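Local coordinates for putative short-chain dehydrogenase/reductase (Burkholderia xenovorans, PDB 5IZ4), which probably catalyses NAD(P)(H)-dependent oxidation or reduction and binds ADP in its cofactor pocket, at the interface of chains A and B. Numbering follows the deposited sequence. Chains: chain A/B, Putative short-chain dehydrogenase/reductase.

Contact 1: the interface of chains A and B. Residues chain A 234, 236, 240, 262-264; chain B 253-254.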
loop_
_atom_site.group_PDB
_atom_site.type_symbol
_atom_site.label_atom_id
_atom_site.label_comp_id
_atom_site.label_asym_id
_atom_site.label_seq_id
_atom_site.Cartn_x
_atom_site.Cartn_y
_atom_site.Cartn_z
ATOM N N ARG A 234 19.528 -10.398 -10.687
ATOM C CA ARG A 234 19.152 -11.758 -11.053
ATOM C C ARG A 234 17.732 -11.728 -11.593
ATOM O O ARG A 234 17.008 -10.737 -11.444
ATOM C CB ARG A 234 19.228 -12.709 -9.851
ATOM C CG ARG A 234 18.158 -12.397 -8.801
ATOM C CD ARG A 234 18.333 -13.191 -7.511
ATOM N NE ARG A 234 18.248 -14.642 -7.723
ATOM C CZ ARG A 234 17.109 -15.334 -7.770
ATOM N NH1 ARG A 234 15.934 -14.723 -7.644
ATOM N NH2 ARG A 234 17.141 -16.647 -7.958
ATOM N N SER A 236 14.180 -14.501 -11.593
ATOM C CA SER A 236 13.635 -15.669 -10.910
ATOM C C SER A 236 13.490 -16.837 -11.875
ATOM O O SER A 236 13.279 -16.655 -13.075
ATOM C CB SER A 236 12.265 -15.365 -10.297
ATOM O OG SER A 236 12.383 -14.465 -9.211
ATOM N N GLU A 240 11.314 -21.048 -7.742
ATOM C CA GLU A 240 11.220 -20.142 -6.592
ATOM C C GLU A 240 9.777 -19.750 -6.307
ATOM O O GLU A 240 9.379 -19.564 -5.150
ATOM C CB GLU A 240 12.026 -18.867 -6.840
ATOM C CG GLU A 240 13.479 -19.047 -7.176
ATOM C CD GLU A 240 14.051 -17.788 -7.798
ATOM O OE1 GLU A 240 13.554 -16.692 -7.467
ATOM O OE2 GLU A 240 14.970 -17.896 -8.639
ATOM N N ALA A 262 7.629 -11.108 -5.207
ATOM C CA ALA A 262 8.922 -11.775 -5.331
ATOM C C ALA A 262 9.469 -11.315 -6.678
ATOM O O ALA A 262 9.242 -11.956 -7.709
ATOM C CB ALA A 262 8.777 -13.291 -5.241
ATOM N N GLU A 263 10.161 -10.169 -6.669
ATOM C CA GLU A 263 10.465 -9.475 -7.913
ATOM C C GLU A 263 11.893 -8.958 -7.950
ATOM O O GLU A 263 12.185 -8.037 -8.726
ATOM C CB GLU A 263 9.492 -8.304 -8.146
ATOM C CG GLU A 263 9.019 -7.552 -6.892
ATOM C CD GLU A 263 10.156 -6.997 -6.031
ATOM O OE1 GLU A 263 10.933 -7.793 -5.453
ATOM O OE2 GLU A 263 10.267 -5.754 -5.923
ATOM N N ASN A 264 12.775 -9.508 -7.119
ATOM C CA ASN A 264 14.209 -9.225 -7.185
ATOM C C ASN A 264 14.521 -7.752 -6.927
ATOM O O ASN A 264 15.531 -7.228 -7.403
ATOM C CB ASN A 264 14.775 -9.700 -8.525
ATOM C CG ASN A 264 14.668 -11.199 -8.661
ATOM O OD1 ASN A 264 15.267 -11.928 -7.877
ATOM N ND2 ASN A 264 13.856 -11.670 -9.610
ATOM N N PRO B 253 15.113 -16.222 -2.733
ATOM C CA PRO B 253 16.192 -15.380 -3.283
ATOM C C PRO B 253 15.703 -14.157 -4.044
ATOM O O PRO B 253 16.521 -13.275 -4.333
ATOM C CB PRO B 253 16.949 -16.337 -4.209
ATOM C CG PRO B 253 15.919 -17.356 -4.615
ATOM C CD PRO B 253 15.064 -17.547 -3.383
ATOM N N ALA B 254 14.418 -14.068 -4.392
ATOM C CA ALA B 254 13.919 -12.899 -5.098
ATOM C C ALA B 254 13.237 -11.892 -4.189
ATOM O O ALA B 254 12.822 -10.839 -4.674
ATOM C CB ALA B 254 12.934 -13.314 -6.203
HETATM O O HOH W 1 12.250 -16.079 -4.573
#
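B:Ala254 and B:Pro253 press a short loop of chain B onto a polar network of chain A. The ring of B:Pro253 lies over one face of the A:Arg234 guanidinium. CB of B:Pro253 lies 3.7 Å from CZ of A:Arg234, over the centre of the guanidinium. The next ring carbon, CG, also touches the carboxylate carbon of A:Glu240.

The guanidinium edge is used within chain A. NH2 of A:Arg234 forms a 2.6 Å salt bridge with OE2 of A:Glu240, which it meets from above the carboxylate plane. NH1 bonds OE1 of the same residue, and also the amide oxygen OD1 of A:Asn264 on a lone pair. These three bonds should fix the rotation of the guanidinium and keep its face turned to the proline. A bend at chi3 (-61°) helps turn the group that way. A:Ser236 OG reaches OE1 of A:Glu240 from the face opposite NH1.

The methyl of B:Ala254 points into this network, with CB 3.3 Å from A:Ser236 OG. The backbone of B:Ala254 is held on both sides. The carbonyl O of B:Ala254 accepts a 2.8 Å hydrogen bond from A:Asn264 N. The amide N bonds a water that also contacts OE1 of A:Glu240. The site docks the 253-254 loop on the partner subunit, and its two-fold twin does the same with the chains exchanged.

Contact 2: the interface of chains A and B. Residues chain A 231-232, 265, 268; chain B 192-193, 196, 256.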
loop_
_atom_site.group_PDB
_atom_site.type_symbol
_atom_site.label_atom_id
_atom_site.label_comp_id
_atom_site.label_asym_id
_atom_site.label_seq_id
_atom_site.Cartn_x
_atom_site.Cartn_y
_atom_site.Cartn_z
ATOM N N PRO A 231 17.673 -4.695 -8.583
ATOM C CA PRO A 231 18.622 -4.533 -7.471
ATOM C C PRO A 231 19.288 -5.832 -7.044
ATOM O O PRO A 231 20.468 -5.813 -6.679
ATOM C CB PRO A 231 17.741 -3.942 -6.364
ATOM C CG PRO A 231 16.737 -3.107 -7.138
ATOM C CD PRO A 231 16.415 -3.956 -8.351
ATOM N N LEU A 232 18.580 -6.959 -7.085
ATOM C CA LEU A 232 19.209 -8.224 -6.712
ATOM C C LEU A 232 20.027 -8.839 -7.846
ATOM O O LEU A 232 20.612 -9.912 -7.651
ATOM C CB LEU A 232 18.150 -9.215 -6.212
ATOM C CG LEU A 232 17.504 -8.785 -4.884
ATOM C CD1 LEU A 232 16.635 -9.899 -4.296
ATOM C CD2 LEU A 232 18.583 -8.323 -3.873
ATOM N N GLY A 265 13.664 -7.082 -6.157
ATOM C CA GLY A 265 13.903 -5.709 -5.763
ATOM C C GLY A 265 13.380 -4.648 -6.711
ATOM O O GLY A 265 13.594 -3.459 -6.455
ATOM N N LEU A 268 11.905 -1.475 -5.461
ATOM C CA LEU A 268 12.778 -0.485 -4.842
ATOM C C LEU A 268 13.305 0.542 -5.833
ATOM O O LEU A 268 13.864 1.564 -5.409
ATOM C CB LEU A 268 13.953 -1.178 -4.159
ATOM C CG LEU A 268 13.573 -2.144 -3.041
ATOM C CD1 LEU A 268 14.766 -3.028 -2.714
ATOM C CD2 LEU A 268 13.129 -1.381 -1.814
ATOM N N ALA B 192 21.407 -4.414 -1.382
ATOM C CA ALA B 192 21.368 -5.213 -2.594
ATOM C C ALA B 192 22.698 -5.071 -3.330
ATOM O O ALA B 192 23.305 -3.999 -3.317
ATOM C CB ALA B 192 20.228 -4.760 -3.503
ATOM N N PRO B 193 23.160 -6.121 -4.021
ATOM C CA PRO B 193 22.481 -7.401 -4.245
ATOM C C PRO B 193 22.891 -8.508 -3.283
ATOM O O PRO B 193 22.305 -9.591 -3.353
ATOM C CB PRO B 193 22.915 -7.758 -5.666
ATOM C CG PRO B 193 24.301 -7.234 -5.742
ATOM C CD PRO B 193 24.305 -5.951 -4.936
ATOM N N ARG B 196 19.631 -9.477 1.330
ATOM C CA ARG B 196 18.209 -9.179 1.252
ATOM C C ARG B 196 17.709 -8.762 2.626
ATOM O O ARG B 196 18.163 -9.292 3.641
ATOM C CB ARG B 196 17.423 -10.391 0.754
ATOM C CG ARG B 196 17.790 -10.798 -0.671
ATOM C CD ARG B 196 17.055 -12.069 -1.090
ATOM N NE ARG B 196 17.531 -13.229 -0.343
ATOM C CZ ARG B 196 16.852 -13.812 0.642
ATOM N NH1 ARG B 196 15.669 -13.337 1.008
ATOM N NH2 ARG B 196 17.369 -14.858 1.262
ATOM N N THR B 256 12.980 -9.125 -1.400
ATOM C CA THR B 256 13.700 -8.137 -0.606
ATOM C C THR B 256 12.852 -6.876 -0.548
ATOM O O THR B 256 12.089 -6.588 -1.473
ATOM C CB THR B 256 15.099 -7.829 -1.175
ATOM O OG1 THR B 256 15.867 -7.131 -0.188
ATOM C CG2 THR B 256 15.017 -6.938 -2.407
HETATM O O HOH W 2 20.884 -11.170 -5.168
#
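This is a mainly apolar patch of a two-fold symmetric interface between identical subunits. It helps join chains A and B within the deposited tetramer. Such C-terminal packing is common in short-chain dehydrogenases/reductases, so the pairing is probably biological.

A:Leu232 carries much of the contact. Its CG stands anti to the carbonyl carbon (chi1 -67°), which sends the two methyls toward chain B. CD1 meets B:Thr256 and B:Arg196. CG2 of B:Thr256 lies 3.9 Å from CD1 of A:Leu232; the two side chains reach toward each other, tip to tip. The aliphatic stem of B:Arg196 crosses the leucine at about a right angle. CG and CD of B:Arg196 both touch A:Leu232 CD1, so the hydrocarbon part of the chain does the packing. CD2 of A:Leu232 lies 3.9 Å from CB of B:Ala192.

B:Thr256 is turned with OG1 anti to its backbone N (chi1 -165°), which leaves CG2 to face chain A. CG2 of B:Thr256 lies 3.7 Å from CA of A:Gly265. It also touches CD1 of A:Leu268, from a side chain that crosses it at about a right angle. A:Leu232, A:Gly265 and A:Leu268 thus gather round one threonine methyl.

At the other end, B:Ala192 and B:Pro193 lie against A:Pro231. The two chain B residues are joined by a cis peptide bond. CB of B:Pro193 lies 3.3 Å from the backbone O of A:Pro231. The CB of B:Ala192 meets both this oxygen and the CB of A:Pro231.

A water links the backbones at this end. It lies 2.8 Å from A:Leu232 O and 2.8 Å from B:Pro193 O, bridging the two carbonyls. The site fits the 231-232 loop and the C-terminal segment of one subunit against the 192-196 and 256 region of the other.

Contact 1 and contact 2 are neighbouring parts of one interface, with the centres of their C-alpha atoms about 9 Å apart. They share no residue, but they draw on the same segments. In chain A, the loop after helix 222-229 and the stretch after strand 259-262 supply both. In chain B, residues 253-256 run from one to the other. Contact 1 adds a direct backbone bond and a buttressed polar surface, whereas contact 2 adds apolar packing. Two-fold symmetry repeats both with the chains exchanged, so each subunit contributes both surfaces of the contact.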